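Local coordinates for protein 2-methyl-3-hydroxypyridine-5-carboxylic acid oxygenase (Mesorhizobium loti, PDB 3ALJ) that probably uses its bound FAD to catalyse the oxygenation and ring opening of 2-methyl-3-hydroxypyridine-5-carboxylic acid, at residues A[178-186]-A[216-227]; A[331-339]-A[364-375]. All blocks are in the same frame, centred on the assembly; numbering follows the deposited sequence.

Contact 1 of 2, residues A[178-186]-A[216-227]; sequences GLIRLIVPR and PCNENELYLGLM. With FAD (flavin-adenine dinucleotide), chain B.
Y223 turns its ring anti to the backbone N (chi1 164°), whereas R181 keeps CG beside its own N and bends at chi3 (-75°); the two side chains consequently run side by side, pointing the same way. CB and CG of R181 follow the CE1 edge of the ring, and CD of R181 comes within 3.6 Å of OH of Y223. A single water ties their polar ends together, accepting from NH1 of R181 at 3.0 Å and hydrogen-bonded to OH of Y223. The guanidinium lies against the flavin rim, the C7M methyl of FAD standing 3.6 Å off its plane and over its centre. D268 forms a salt bridge with NH2 of R181, which should offset part of its charge and help fix the group's rotation. Beside it, CD2 of L179 makes a tight approach to the same methyl, C7M of FAD.

Behind these groups lies a regular antiparallel ladder: I180 with L226, L182 with L224 and V184 with L222 each exchange two backbone bonds. Their side chains occupy the other face of the sheet, where V184 CG2 fits against L224 CD1 at 4.0 Å and helix 253-260 covers part of the layer.

At the far end R186 folds back over the turn. Its guanidinium lies over CB of P216, and NH1 donates to O of N218 at 2.8 Å, within the guanidinium plane but from above the carbonyl plane; NH2 goes to D197. N218 shapes the turn: its OD1 accepts from N of N220, an Asx turn, and from N of E221, the pair forming an Asx motif. An antiparallel strand pair inside the sheet, with L179 and R181 on one face meeting the dimethylbenzene rim of the flavin, is consistent with the large substrate-domain sheet of p-hydroxybenzoate hydroxylase-type flavoprotein monooxygenases.

Contact 2 of 2, residues A[331-339]-A[364-375]; sequences RIRPITDRC and EAARYDPLRRVY. With BME (beta-mercaptoethanol), chain D.
I335 meets Y368 at about a right angle, methyl against ring: CD1 of I335 stands 4.0 Å from the centroid of the Y368 ring and only 6° off its normal, a CH-pi contact over the face. I335 carries CG1 beside its backbone N and then extends (chi2 176°), which sets CD1 there. Y375 points back against I335, its OH 3.4 Å from CG1 of I335, so the branch touches two neighbouring tyrosines. The other branch, CG2, points to A365 and to a beta-mercaptoethanol molecule, probably from the crystallisation liquor, whose O1 donates to O of A365 at 2.8 Å.

One turn further along the helix, R338 crosses E364 with guanidinium and carboxylate planes 74° apart. NE of R338 donates to OE2 of E364 at 2.8 Å from the syn side, in the guanidinium plane and somewhat tilted from the carboxylate plane, and a weaker bond from NH2 reaches the same oxygen. A water that also donates to O of I335 is a further donor to OE2, which thus gathers several bonds.

One turn before I335, the guanidinium groups of R331 and R373 lie face to face at a modest tilt, with NH2 of R373 3.5 Å above the centre of the R331 plane. Two waters link NH1 of R331 to OH of Y368, while NE of R331 is paired with D314 and NH2 with Q313.

The chemistry is thus mixed. An apolar centre is flanked by a salt bridge on one side and by two like charges on the other, and D314 probably makes that close approach of arginines tolerable, with the waters carrying the tyrosine hydroxyl's polar link.

How the contacts relate
Followed from the N terminus, the chain first runs through the FAD-binding strands and helices before contact 1 joins strand 170-185 to strand 221-228. That pairing closes a loop of 29 residues that holds a short helix and two more strands of the same large mixed sheet. The chain then passes helices 242-248 and 253-260, adds strand 267-275 to the large sheet, returns to the sheet that holds 283-285, and enters the long helix 321-349. Contact 2 closes a second, shorter loop of 24 residues by folding the C-terminal segment 364-375 back onto that helix. The two loops follow in series, neither nesting nor crossing. Contacts 1 and 2 lie on opposite sides of the chain's centre, their nearest atoms about 15 Å apart.

Contact 1 of 2, residues A[178-186]-A[216-227]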
loop_
_atom_site.group_PDB
_atom_site.type_symbol
_atom_site.label_atom_id
_atom_site.label_comp_id
_atom_site.label_asym_id
_atom_site.label_seq_id
_atom_site.Cartn_x
_atom_site.Cartn_y
_atom_site.Cartn_z
ATOM N N GLY A 178 8.822 14.241 -1.420
ATOM C CA GLY A 178 8.619 12.824 -1.808
ATOM C C GLY A 178 9.944 12.059 -1.691
ATOM O O GLY A 178 10.776 12.347 -0.812
ATOM N N LEU A 179 10.075 11.013 -2.480
ATOM C CA LEU A 179 11.218 10.153 -2.310
ATOM C C LEU A 179 11.339 9.309 -3.510
ATOM O O LEU A 179 10.497 9.322 -4.461
ATOM C CB LEU A 179 10.897 9.216 -1.127
ATOM C CG LEU A 179 9.891 8.054 -1.329
ATOM C CD1 LEU A 179 10.099 7.102 -0.110
ATOM C CD2 LEU A 179 8.494 8.437 -1.615
ATOM N N ILE A 180 12.438 8.621 -3.520
ATOM C CA ILE A 180 12.870 7.822 -4.699
ATOM C C ILE A 180 12.901 6.393 -4.232
ATOM O O ILE A 180 13.744 6.022 -3.380
ATOM C CB ILE A 180 14.265 8.281 -5.181
ATOM C CG1 ILE A 180 14.206 9.747 -5.547
ATOM C CG2 ILE A 180 14.622 7.384 -6.401
ATOM C CD1 ILE A 180 15.675 10.404 -5.573
ATOM N N ARG A 181 12.012 5.500 -4.755
ATOM C CA ARG A 181 11.952 4.095 -4.333
ATOM C C ARG A 181 12.464 3.214 -5.480
ATOM O O ARG A 181 12.050 3.376 -6.629
ATOM C CB ARG A 181 10.488 3.773 -4.025
ATOM C CG ARG A 181 9.889 4.432 -2.784
ATOM C CD ARG A 181 8.452 4.101 -2.655
ATOM N NE ARG A 181 7.695 4.873 -3.637
ATOM C CZ ARG A 181 6.409 4.680 -3.861
ATOM N NH1 ARG A 181 5.704 3.827 -3.146
ATOM N NH2 ARG A 181 5.818 5.445 -4.789
ATOM N N LEU A 182 13.378 2.316 -5.129
ATOM C CA LEU A 182 14.033 1.516 -6.160
ATOM C C LEU A 182 14.288 0.109 -5.619
ATOM O O LEU A 182 14.379 -0.144 -4.410
ATOM C CB LEU A 182 15.443 2.070 -6.487
ATOM C CG LEU A 182 15.523 3.553 -6.710
ATOM C CD1 LEU A 182 16.893 4.164 -6.784
ATOM C CD2 LEU A 182 14.904 3.852 -8.046
ATOM N N ILE A 183 14.377 -0.852 -6.582
ATOM C CA ILE A 183 14.896 -2.187 -6.359
ATOM C C ILE A 183 16.245 -2.298 -6.966
ATOM O O ILE A 183 16.422 -2.015 -8.198
ATOM C CB ILE A 183 13.935 -3.281 -6.878
ATOM C CG1 ILE A 183 12.476 -3.164 -6.376
ATOM C CG2 ILE A 183 14.509 -4.665 -6.609
ATOM C CD1 ILE A 183 12.346 -3.211 -4.780
ATOM N N VAL A 184 17.201 -2.736 -6.151
ATOM C CA VAL A 184 18.585 -3.038 -6.594
ATOM C C VAL A 184 18.976 -4.414 -6.071
ATOM O O VAL A 184 18.342 -5.026 -5.211
ATOM C CB VAL A 184 19.613 -1.977 -6.120
ATOM C CG1 VAL A 184 19.205 -0.625 -6.730
ATOM C CG2 VAL A 184 19.601 -1.876 -4.574
ATOM N N PRO A 185 20.043 -5.010 -6.605
ATOM C CA PRO A 185 20.588 -6.222 -6.020
ATOM C C PRO A 185 21.034 -6.034 -4.566
ATOM O O PRO A 185 21.407 -4.897 -4.183
ATOM C CB PRO A 185 21.822 -6.538 -6.951
ATOM C CG PRO A 185 21.590 -5.773 -8.144
ATOM C CD PRO A 185 20.846 -4.511 -7.741
ATOM N N ARG A 186 20.920 -7.115 -3.791
ATOM C CA ARG A 186 21.363 -7.072 -2.399
ATOM C C ARG A 186 22.837 -6.693 -2.183
ATOM O O ARG A 186 23.132 -6.037 -1.195
ATOM C CB ARG A 186 21.115 -8.401 -1.746
ATOM C CG ARG A 186 19.591 -8.750 -1.590
ATOM C CD ARG A 186 18.904 -8.010 -0.414
ATOM N NE ARG A 186 19.559 -8.147 0.878
ATOM C CZ ARG A 186 19.350 -9.123 1.739
ATOM N NH1 ARG A 186 18.484 -10.143 1.555
ATOM N NH2 ARG A 186 19.998 -9.055 2.888
ATOM N N PRO A 216 15.316 -5.174 2.835
ATOM C CA PRO A 216 15.517 -6.414 1.994
ATOM C C PRO A 216 14.232 -7.111 1.693
ATOM O O PRO A 216 13.419 -7.425 2.618
ATOM C CB PRO A 216 16.500 -7.304 2.844
ATOM C CG PRO A 216 17.174 -6.232 3.781
ATOM C CD PRO A 216 16.033 -5.221 4.118
ATOM N N CYS A 217 14.097 -7.556 0.436
ATOM C CA CYS A 217 12.862 -8.223 0.001
ATOM C C CYS A 217 13.040 -9.736 -0.005
ATOM O O CYS A 217 12.027 -10.424 0.083
ATOM C CB CYS A 217 12.494 -7.744 -1.447
ATOM S SG CYS A 217 11.947 -6.009 -1.506
ATOM N N ASN A 218 14.245 -10.196 -0.277
ATOM C CA ASN A 218 14.541 -11.673 -0.461
ATOM C C ASN A 218 16.044 -11.725 -0.682
ATOM O O ASN A 218 16.766 -10.682 -0.604
ATOM C CB ASN A 218 13.722 -12.322 -1.637
ATOM C CG ASN A 218 13.819 -11.523 -2.888
ATOM O OD1 ASN A 218 14.927 -11.275 -3.364
ATOM N ND2 ASN A 218 12.699 -11.060 -3.449
ATOM N N GLU A 219 16.557 -12.894 -1.030
ATOM C CA GLU A 219 17.978 -13.058 -1.181
ATOM C C GLU A 219 18.560 -12.250 -2.333
ATOM O O GLU A 219 19.780 -12.005 -2.339
ATOM C CB GLU A 219 18.292 -14.599 -1.266
ATOM C CG GLU A 219 17.559 -15.389 -2.400
ATOM C CD GLU A 219 15.982 -15.468 -2.316
ATOM O OE1 GLU A 219 15.358 -15.347 -1.238
ATOM O OE2 GLU A 219 15.354 -15.723 -3.379
ATOM N N ASN A 220 17.732 -11.856 -3.281
ATOM C CA ASN A 220 18.207 -11.212 -4.560
ATOM C C ASN A 220 17.944 -9.742 -4.570
ATOM O O ASN A 220 18.764 -8.993 -5.156
ATOM C CB ASN A 220 17.500 -11.882 -5.732
ATOM C CG ASN A 220 17.967 -13.344 -5.920
ATOM O OD1 ASN A 220 19.146 -13.621 -5.695
ATOM N ND2 ASN A 220 17.053 -14.238 -6.202
ATOM N N GLU A 221 16.855 -9.276 -3.929
ATOM C CA GLU A 221 16.312 -7.942 -4.207
ATOM C C GLU A 221 16.252 -7.093 -2.945
ATOM O O GLU A 221 15.739 -7.574 -1.906
ATOM C CB GLU A 221 14.896 -7.984 -4.744
ATOM C CG GLU A 221 14.876 -8.634 -6.187
ATOM C CD GLU A 221 13.437 -8.832 -6.612
ATOM O OE1 GLU A 221 12.757 -9.612 -5.950
ATOM O OE2 GLU A 221 13.031 -8.259 -7.654
ATOM N N LEU A 222 16.778 -5.890 -3.066
ATOM C CA LEU A 222 16.783 -4.886 -1.960
ATOM C C LEU A 222 15.904 -3.676 -2.370
ATOM O O LEU A 222 16.059 -3.119 -3.432
ATOM C CB LEU A 222 18.189 -4.345 -1.743
ATOM C CG LEU A 222 18.349 -3.209 -0.713
ATOM C CD1 LEU A 222 18.008 -3.691 0.682
ATOM C CD2 LEU A 222 19.845 -2.803 -0.728
ATOM N N TYR A 223 14.966 -3.280 -1.527
ATOM C CA TYR A 223 14.105 -2.088 -1.706
ATOM C C TYR A 223 14.788 -0.977 -0.941
ATOM O O TYR A 223 15.023 -1.101 0.308
ATOM C CB TYR A 223 12.730 -2.491 -1.187
ATOM C CG TYR A 223 11.743 -1.341 -0.909
ATOM C CD1 TYR A 223 11.721 -0.179 -1.686
ATOM C CD2 TYR A 223 10.823 -1.515 0.125
ATOM C CE1 TYR A 223 10.760 0.865 -1.351
ATOM C CE2 TYR A 223 9.891 -0.523 0.444
ATOM C CZ TYR A 223 9.880 0.622 -0.315
ATOM O OH TYR A 223 8.961 1.644 -0.008
ATOM N N LEU A 224 15.092 0.082 -1.666
ATOM C CA LEU A 224 15.596 1.309 -1.037
ATOM C C LEU A 224 14.645 2.437 -1.218
ATOM O O LEU A 224 14.067 2.589 -2.306
ATOM C CB LEU A 224 16.900 1.792 -1.688
ATOM C CG LEU A 224 18.077 0.818 -1.524
ATOM C CD1 LEU A 224 19.312 1.370 -2.258
ATOM C CD2 LEU A 224 18.372 0.603 0.031
ATOM N N GLY A 225 14.472 3.253 -0.183
ATOM C CA GLY A 225 13.671 4.521 -0.276
ATOM C C GLY A 225 14.637 5.615 0.037
ATOM O O GLY A 225 15.165 5.660 1.150
ATOM N N LEU A 226 14.896 6.495 -0.911
ATOM C CA LEU A 226 15.893 7.592 -0.756
ATOM C C LEU A 226 15.101 8.862 -0.548
ATOM O O LEU A 226 14.396 9.292 -1.511
ATOM C CB LEU A 226 16.860 7.680 -1.968
ATOM C CG LEU A 226 18.103 6.815 -1.942
ATOM C CD1 LEU A 226 17.858 5.372 -1.733
ATOM C CD2 LEU A 226 18.841 7.009 -3.357
ATOM N N MET A 227 15.105 9.476 0.639
ATOM C CA MET A 227 14.255 10.598 0.939
ATOM C C MET A 227 15.036 11.840 1.227
ATOM O O MET A 227 15.891 11.891 2.177
ATOM C CB MET A 227 13.481 10.195 2.148
ATOM C CG MET A 227 12.748 8.924 1.943
ATOM S SD MET A 227 11.797 8.436 3.402
ATOM C CE MET A 227 12.045 6.619 3.477
HETATM P PA FAD B . -3.621 1.950 -6.557
HETATM O O1A FAD B . -2.563 1.010 -6.070
HETATM O O2A FAD B . -3.272 3.273 -6.925
HETATM O O5B FAD B . -4.320 1.214 -7.779
HETATM C C5B FAD B . -5.395 1.863 -8.536
HETATM C C4B FAD B . -5.357 1.104 -9.847
HETATM O O4B FAD B . -6.497 1.700 -10.557
HETATM C C3B FAD B . -4.180 1.374 -10.709
HETATM O O3B FAD B . -3.674 0.157 -11.295
HETATM C C2B FAD B . -4.712 2.427 -11.747
HETATM O O2B FAD B . -4.043 2.362 -13.019
HETATM C C1B FAD B . -6.127 2.000 -11.965
HETATM N N9A FAD B . -7.027 3.066 -12.266
HETATM C C8A FAD B . -6.969 4.396 -11.914
HETATM N N7A FAD B . -8.057 5.062 -12.329
HETATM C C5A FAD B . -8.845 4.129 -12.984
HETATM C C6A FAD B . -10.120 4.203 -13.540
HETATM N N6A FAD B . -10.799 5.398 -13.581
HETATM N N1A FAD B . -10.610 3.076 -14.062
HETATM C C2A FAD B . -9.939 1.918 -14.072
HETATM N N3A FAD B . -8.705 1.763 -13.509
HETATM C C4A FAD B . -8.200 2.895 -12.944
HETATM N N1 FAD B . 1.222 0.828 1.746
HETATM C C2 FAD B . 1.520 -0.234 2.473
HETATM O O2 FAD B . 0.665 -1.029 2.895
HETATM N N3 FAD B . 2.848 -0.492 2.812
HETATM C C4 FAD B . 3.889 0.324 2.368
HETATM O O4 FAD B . 5.104 -0.048 2.578
HETATM C C4X FAD B . 3.542 1.439 1.626
HETATM N N5 FAD B . 4.561 2.376 1.241
HETATM C C5X FAD B . 4.195 3.522 0.559
HETATM C C6 FAD B . 5.148 4.511 0.260
HETATM C C7 FAD B . 4.801 5.617 -0.473
HETATM C C7M FAD B . 5.888 6.682 -0.800
HETATM C C8 FAD B . 3.495 5.815 -0.866
HETATM C C8M FAD B . 3.056 7.067 -1.659
HETATM C C9 FAD B . 2.531 4.842 -0.569
HETATM C C9A FAD B . 2.866 3.696 0.193
HETATM N N10 FAD B . 1.871 2.685 0.555
HETATM C C10 FAD B . 2.221 1.619 1.295
HETATM C "C1'" FAD B . 0.403 2.920 0.156
HETATM C "C2'" FAD B . 0.085 2.087 -1.079
HETATM O "O2'" FAD B . 1.006 2.434 -2.135
HETATM C "C3'" FAD B . -1.318 2.460 -1.594
HETATM O "O3'" FAD B . -2.148 2.761 -0.410
HETATM C "C4'" FAD B . -2.012 1.375 -2.308
HETATM O "O4'" FAD B . -1.233 1.092 -3.505
HETATM C "C5'" FAD B . -3.372 1.788 -2.770
HETATM O "O5'" FAD B . -3.964 0.700 -3.473
HETATM P P FAD B . -5.253 1.022 -4.329
HETATM O O1P FAD B . -5.602 -0.246 -4.984
HETATM O O2P FAD B . -6.294 1.746 -3.533
HETATM O O3P FAD B . -4.756 2.107 -5.420
HETATM O O HOH W 1 6.152 1.661 -1.153
#

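Contact 2 of 2, residues A[331-339]-A[364-375]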
loop_
_atom_site.group_PDB
_atom_site.type_symbol
_atom_site.label_atom_id
_atom_site.label_comp_id
_atom_site.label_asym_id
_atom_site.label_seq_id
_atom_site.Cartn_x
_atom_site.Cartn_y
_atom_site.Cartn_z
ATOM N N ARG A 331 -18.549 0.015 10.439
ATOM C CA ARG A 331 -17.760 -0.973 11.191
ATOM C C ARG A 331 -16.248 -0.745 11.091
ATOM O O ARG A 331 -15.518 -0.829 12.023
ATOM C CB ARG A 331 -18.097 -2.372 10.608
ATOM C CG ARG A 331 -17.354 -3.495 11.312
ATOM C CD ARG A 331 -17.917 -4.785 10.907
ATOM N NE ARG A 331 -17.663 -5.211 9.514
ATOM C CZ ARG A 331 -16.613 -5.977 9.138
ATOM N NH1 ARG A 331 -15.683 -6.287 10.048
ATOM N NH2 ARG A 331 -16.450 -6.418 7.837
ATOM N N ILE A 332 -15.823 -0.455 9.832
ATOM C CA ILE A 332 -14.380 -0.549 9.573
ATOM C C ILE A 332 -13.690 0.802 9.466
ATOM O O ILE A 332 -12.451 0.922 9.646
ATOM C CB ILE A 332 -14.187 -1.423 8.209
ATOM C CG1 ILE A 332 -12.952 -2.172 8.364
ATOM C CG2 ILE A 332 -14.242 -0.548 6.855
ATOM C CD1 ILE A 332 -13.163 -3.423 9.401
ATOM N N ARG A 333 -14.414 1.891 9.126
ATOM C CA ARG A 333 -13.732 3.144 8.856
ATOM C C ARG A 333 -12.948 3.684 10.025
ATOM O O ARG A 333 -11.881 4.235 9.818
ATOM C CB ARG A 333 -14.629 4.170 8.173
ATOM C CG ARG A 333 -14.057 5.524 8.148
ATOM C CD ARG A 333 -14.985 6.557 7.530
ATOM N NE ARG A 333 -14.221 7.666 7.391
ATOM C CZ ARG A 333 -14.476 8.667 6.631
ATOM N NH1 ARG A 333 -15.633 8.679 5.949
ATOM N NH2 ARG A 333 -13.626 9.663 6.618
ATOM N N PRO A 334 -13.432 3.547 11.276
ATOM C CA PRO A 334 -12.659 4.167 12.339
ATOM C C PRO A 334 -11.199 3.698 12.474
ATOM O O PRO A 334 -10.308 4.504 12.797
ATOM C CB PRO A 334 -13.469 3.876 13.625
ATOM C CG PRO A 334 -14.913 3.817 13.097
ATOM C CD PRO A 334 -14.755 3.044 11.779
ATOM N N ILE A 335 -10.945 2.426 12.213
ATOM C CA ILE A 335 -9.554 1.932 12.253
ATOM C C ILE A 335 -8.691 2.726 11.220
ATOM O O ILE A 335 -7.548 3.122 11.470
ATOM C CB ILE A 335 -9.516 0.422 11.926
ATOM C CG1 ILE A 335 -10.569 -0.329 12.858
ATOM C CG2 ILE A 335 -8.079 -0.045 12.008
ATOM C CD1 ILE A 335 -10.622 -1.806 12.483
ATOM N N THR A 336 -9.237 2.922 10.038
ATOM C CA THR A 336 -8.513 3.640 8.945
ATOM C C THR A 336 -8.401 5.115 9.257
ATOM O O THR A 336 -7.316 5.679 9.038
ATOM C CB THR A 336 -9.291 3.466 7.638
ATOM O OG1 THR A 336 -9.081 2.120 7.141
ATOM C CG2 THR A 336 -8.676 4.427 6.562
ATOM N N ASP A 337 -9.456 5.782 9.831
ATOM C CA ASP A 337 -9.339 7.162 10.109
ATOM C C ASP A 337 -8.249 7.404 11.158
ATOM O O ASP A 337 -7.461 8.328 11.066
ATOM C CB ASP A 337 -10.672 7.656 10.715
ATOM C CG ASP A 337 -11.706 7.945 9.713
ATOM O OD1 ASP A 337 -11.470 8.003 8.513
ATOM O OD2 ASP A 337 -12.874 8.083 10.179
ATOM N N ARG A 338 -8.191 6.511 12.160
ATOM C CA ARG A 338 -7.161 6.647 13.230
ATOM C C ARG A 338 -5.775 6.420 12.699
ATOM O O ARG A 338 -4.839 7.133 12.995
ATOM C CB ARG A 338 -7.382 5.622 14.396
ATOM C CG ARG A 338 -8.528 6.120 15.293
ATOM C CD ARG A 338 -8.684 5.270 16.631
ATOM N NE ARG A 338 -8.912 3.849 16.357
ATOM C CZ ARG A 338 -10.116 3.253 16.224
ATOM N NH1 ARG A 338 -11.224 4.022 16.362
ATOM N NH2 ARG A 338 -10.211 1.963 15.978
ATOM N N CYS A 339 -5.664 5.389 11.829
ATOM C CA CYS A 339 -4.339 5.088 11.260
ATOM C C CYS A 339 -3.801 6.211 10.296
ATOM O O CYS A 339 -2.675 6.618 10.375
ATOM C CB CYS A 339 -4.410 3.718 10.555
ATOM S SG CYS A 339 -2.841 3.200 9.818
ATOM N N GLU A 364 -1.813 -0.482 16.060
ATOM C CA GLU A 364 -3.174 -0.936 16.110
ATOM C C GLU A 364 -3.714 -1.439 14.801
ATOM O O GLU A 364 -4.286 -2.581 14.780
ATOM C CB GLU A 364 -4.019 0.259 16.576
ATOM C CG GLU A 364 -5.542 -0.029 16.445
ATOM C CD GLU A 364 -6.346 1.192 16.916
ATOM O OE1 GLU A 364 -6.228 1.474 18.111
ATOM O OE2 GLU A 364 -6.918 1.921 16.071
ATOM N N ALA A 365 -3.489 -0.742 13.679
ATOM C CA ALA A 365 -3.990 -1.204 12.422
ATOM C C ALA A 365 -3.350 -2.589 12.084
ATOM O O ALA A 365 -4.003 -3.567 11.606
ATOM C CB ALA A 365 -3.699 -0.203 11.251
ATOM N N ALA A 366 -2.034 -2.701 12.364
ATOM C CA ALA A 366 -1.339 -4.012 12.001
ATOM C C ALA A 366 -1.860 -5.152 12.879
ATOM O O ALA A 366 -1.893 -6.273 12.405
ATOM C CB ALA A 366 0.145 -3.829 12.224
ATOM N N ARG A 367 -2.255 -4.841 14.130
ATOM C CA ARG A 367 -2.762 -5.867 15.034
ATOM C C ARG A 367 -4.095 -6.392 14.669
ATOM O O ARG A 367 -4.497 -7.502 15.119
ATOM C CB ARG A 367 -2.793 -5.320 16.472
ATOM C CG ARG A 367 -1.359 -5.171 17.042
ATOM C CD ARG A 367 -1.393 -4.563 18.439
ATOM N NE ARG A 367 -2.051 -5.551 19.257
ATOM C CZ ARG A 367 -3.187 -5.358 19.883
ATOM N NH1 ARG A 367 -3.782 -4.139 19.930
ATOM N NH2 ARG A 367 -3.707 -6.429 20.453
ATOM N N TYR A 368 -4.919 -5.619 13.888
ATOM C CA TYR A 368 -6.247 -6.047 13.558
ATOM C C TYR A 368 -6.219 -7.285 12.689
ATOM O O TYR A 368 -5.497 -7.366 11.660
ATOM C CB TYR A 368 -6.980 -4.880 12.814
ATOM C CG TYR A 368 -8.403 -5.261 12.462
ATOM C CD1 TYR A 368 -9.333 -5.562 13.514
ATOM C CD2 TYR A 368 -8.790 -5.443 11.132
ATOM C CE1 TYR A 368 -10.629 -5.951 13.188
ATOM C CE2 TYR A 368 -10.096 -5.769 10.821
ATOM C CZ TYR A 368 -11.006 -6.097 11.873
ATOM O OH TYR A 368 -12.308 -6.480 11.575
ATOM N N ASP A 369 -7.010 -8.333 13.062
ATOM C CA ASP A 369 -7.190 -9.502 12.200
ATOM C C ASP A 369 -8.556 -9.401 11.511
ATOM O O ASP A 369 -9.588 -9.599 12.148
ATOM C CB ASP A 369 -7.212 -10.764 13.076
ATOM C CG ASP A 369 -7.596 -11.927 12.260
ATOM O OD1 ASP A 369 -7.480 -11.931 11.031
ATOM O OD2 ASP A 369 -7.975 -12.950 12.833
ATOM N N PRO A 370 -8.601 -9.115 10.213
ATOM C CA PRO A 370 -9.856 -9.002 9.544
ATOM C C PRO A 370 -10.594 -10.325 9.453
ATOM O O PRO A 370 -11.840 -10.271 9.223
ATOM C CB PRO A 370 -9.413 -8.500 8.112
ATOM C CG PRO A 370 -8.039 -9.092 7.978
ATOM C CD PRO A 370 -7.444 -8.918 9.340
ATOM N N LEU A 371 -9.965 -11.512 9.580
ATOM C CA LEU A 371 -10.712 -12.800 9.376
ATOM C C LEU A 371 -11.583 -13.029 10.625
ATOM O O LEU A 371 -12.798 -13.353 10.495
ATOM C CB LEU A 371 -9.679 -13.906 9.169
ATOM C CG LEU A 371 -8.630 -13.692 8.035
ATOM C CD1 LEU A 371 -7.957 -15.040 7.774
ATOM C CD2 LEU A 371 -9.423 -13.239 6.816
ATOM N N ARG A 372 -10.985 -12.878 11.793
ATOM C CA ARG A 372 -11.733 -13.039 13.077
ATOM C C ARG A 372 -12.348 -11.798 13.592
ATOM O O ARG A 372 -13.189 -11.849 14.557
ATOM C CB ARG A 372 -10.828 -13.511 14.211
ATOM C CG ARG A 372 -10.402 -14.934 13.901
ATOM C CD ARG A 372 -9.499 -15.512 14.969
ATOM N NE ARG A 372 -10.223 -15.557 16.216
ATOM C CZ ARG A 372 -9.674 -15.136 17.342
ATOM N NH1 ARG A 372 -8.403 -14.758 17.308
ATOM N NH2 ARG A 372 -10.358 -15.206 18.497
ATOM N N ARG A 373 -12.013 -10.626 13.027
ATOM C CA ARG A 373 -12.541 -9.345 13.469
ATOM C C ARG A 373 -12.167 -9.016 14.916
ATOM O O ARG A 373 -12.964 -8.496 15.707
ATOM C CB ARG A 373 -14.120 -9.221 13.257
ATOM C CG ARG A 373 -14.512 -9.650 11.858
ATOM C CD ARG A 373 -16.048 -9.486 11.776
ATOM N NE ARG A 373 -16.465 -10.297 10.650
ATOM C CZ ARG A 373 -17.569 -9.988 9.912
ATOM N NH1 ARG A 373 -17.867 -10.853 8.935
ATOM N NH2 ARG A 373 -18.256 -8.862 10.227
ATOM N N VAL A 374 -10.917 -9.342 15.293
ATOM C CA VAL A 374 -10.399 -8.956 16.658
ATOM C C VAL A 374 -9.031 -8.435 16.498
ATOM O O VAL A 374 -8.433 -8.623 15.377
ATOM C CB VAL A 374 -10.296 -10.242 17.552
ATOM C CG1 VAL A 374 -11.795 -10.827 17.783
ATOM C CG2 VAL A 374 -9.381 -11.294 16.946
ATOM N N TYR A 375 -8.483 -7.838 17.543
ATOM C CA TYR A 375 -7.064 -7.411 17.570
ATOM C C TYR A 375 -6.249 -8.522 18.179
ATOM O O TYR A 375 -6.686 -9.113 19.236
ATOM C CB TYR A 375 -6.928 -6.131 18.386
ATOM C CG TYR A 375 -7.587 -4.959 17.724
ATOM C CD1 TYR A 375 -8.969 -4.721 17.851
ATOM C CD2 TYR A 375 -6.853 -4.224 16.825
ATOM C CE1 TYR A 375 -9.547 -3.659 17.143
ATOM C CE2 TYR A 375 -7.392 -3.131 16.139
ATOM C CZ TYR A 375 -8.699 -2.824 16.339
ATOM O OH TYR A 375 -9.306 -1.721 15.710
HETATM C C1 BME D . -6.564 -2.033 9.706
HETATM C C2 BME D . -5.831 -1.362 8.487
HETATM O O1 BME D . -6.128 -3.398 9.776
HETATM S S2 BME D . -6.668 0.308 8.315
HETATM O O HOH W 2 -12.917 -7.114 8.994
HETATM O O HOH W 3 -14.966 -5.405 12.647
HETATM O O HOH W 4 -5.917 2.371 13.631
#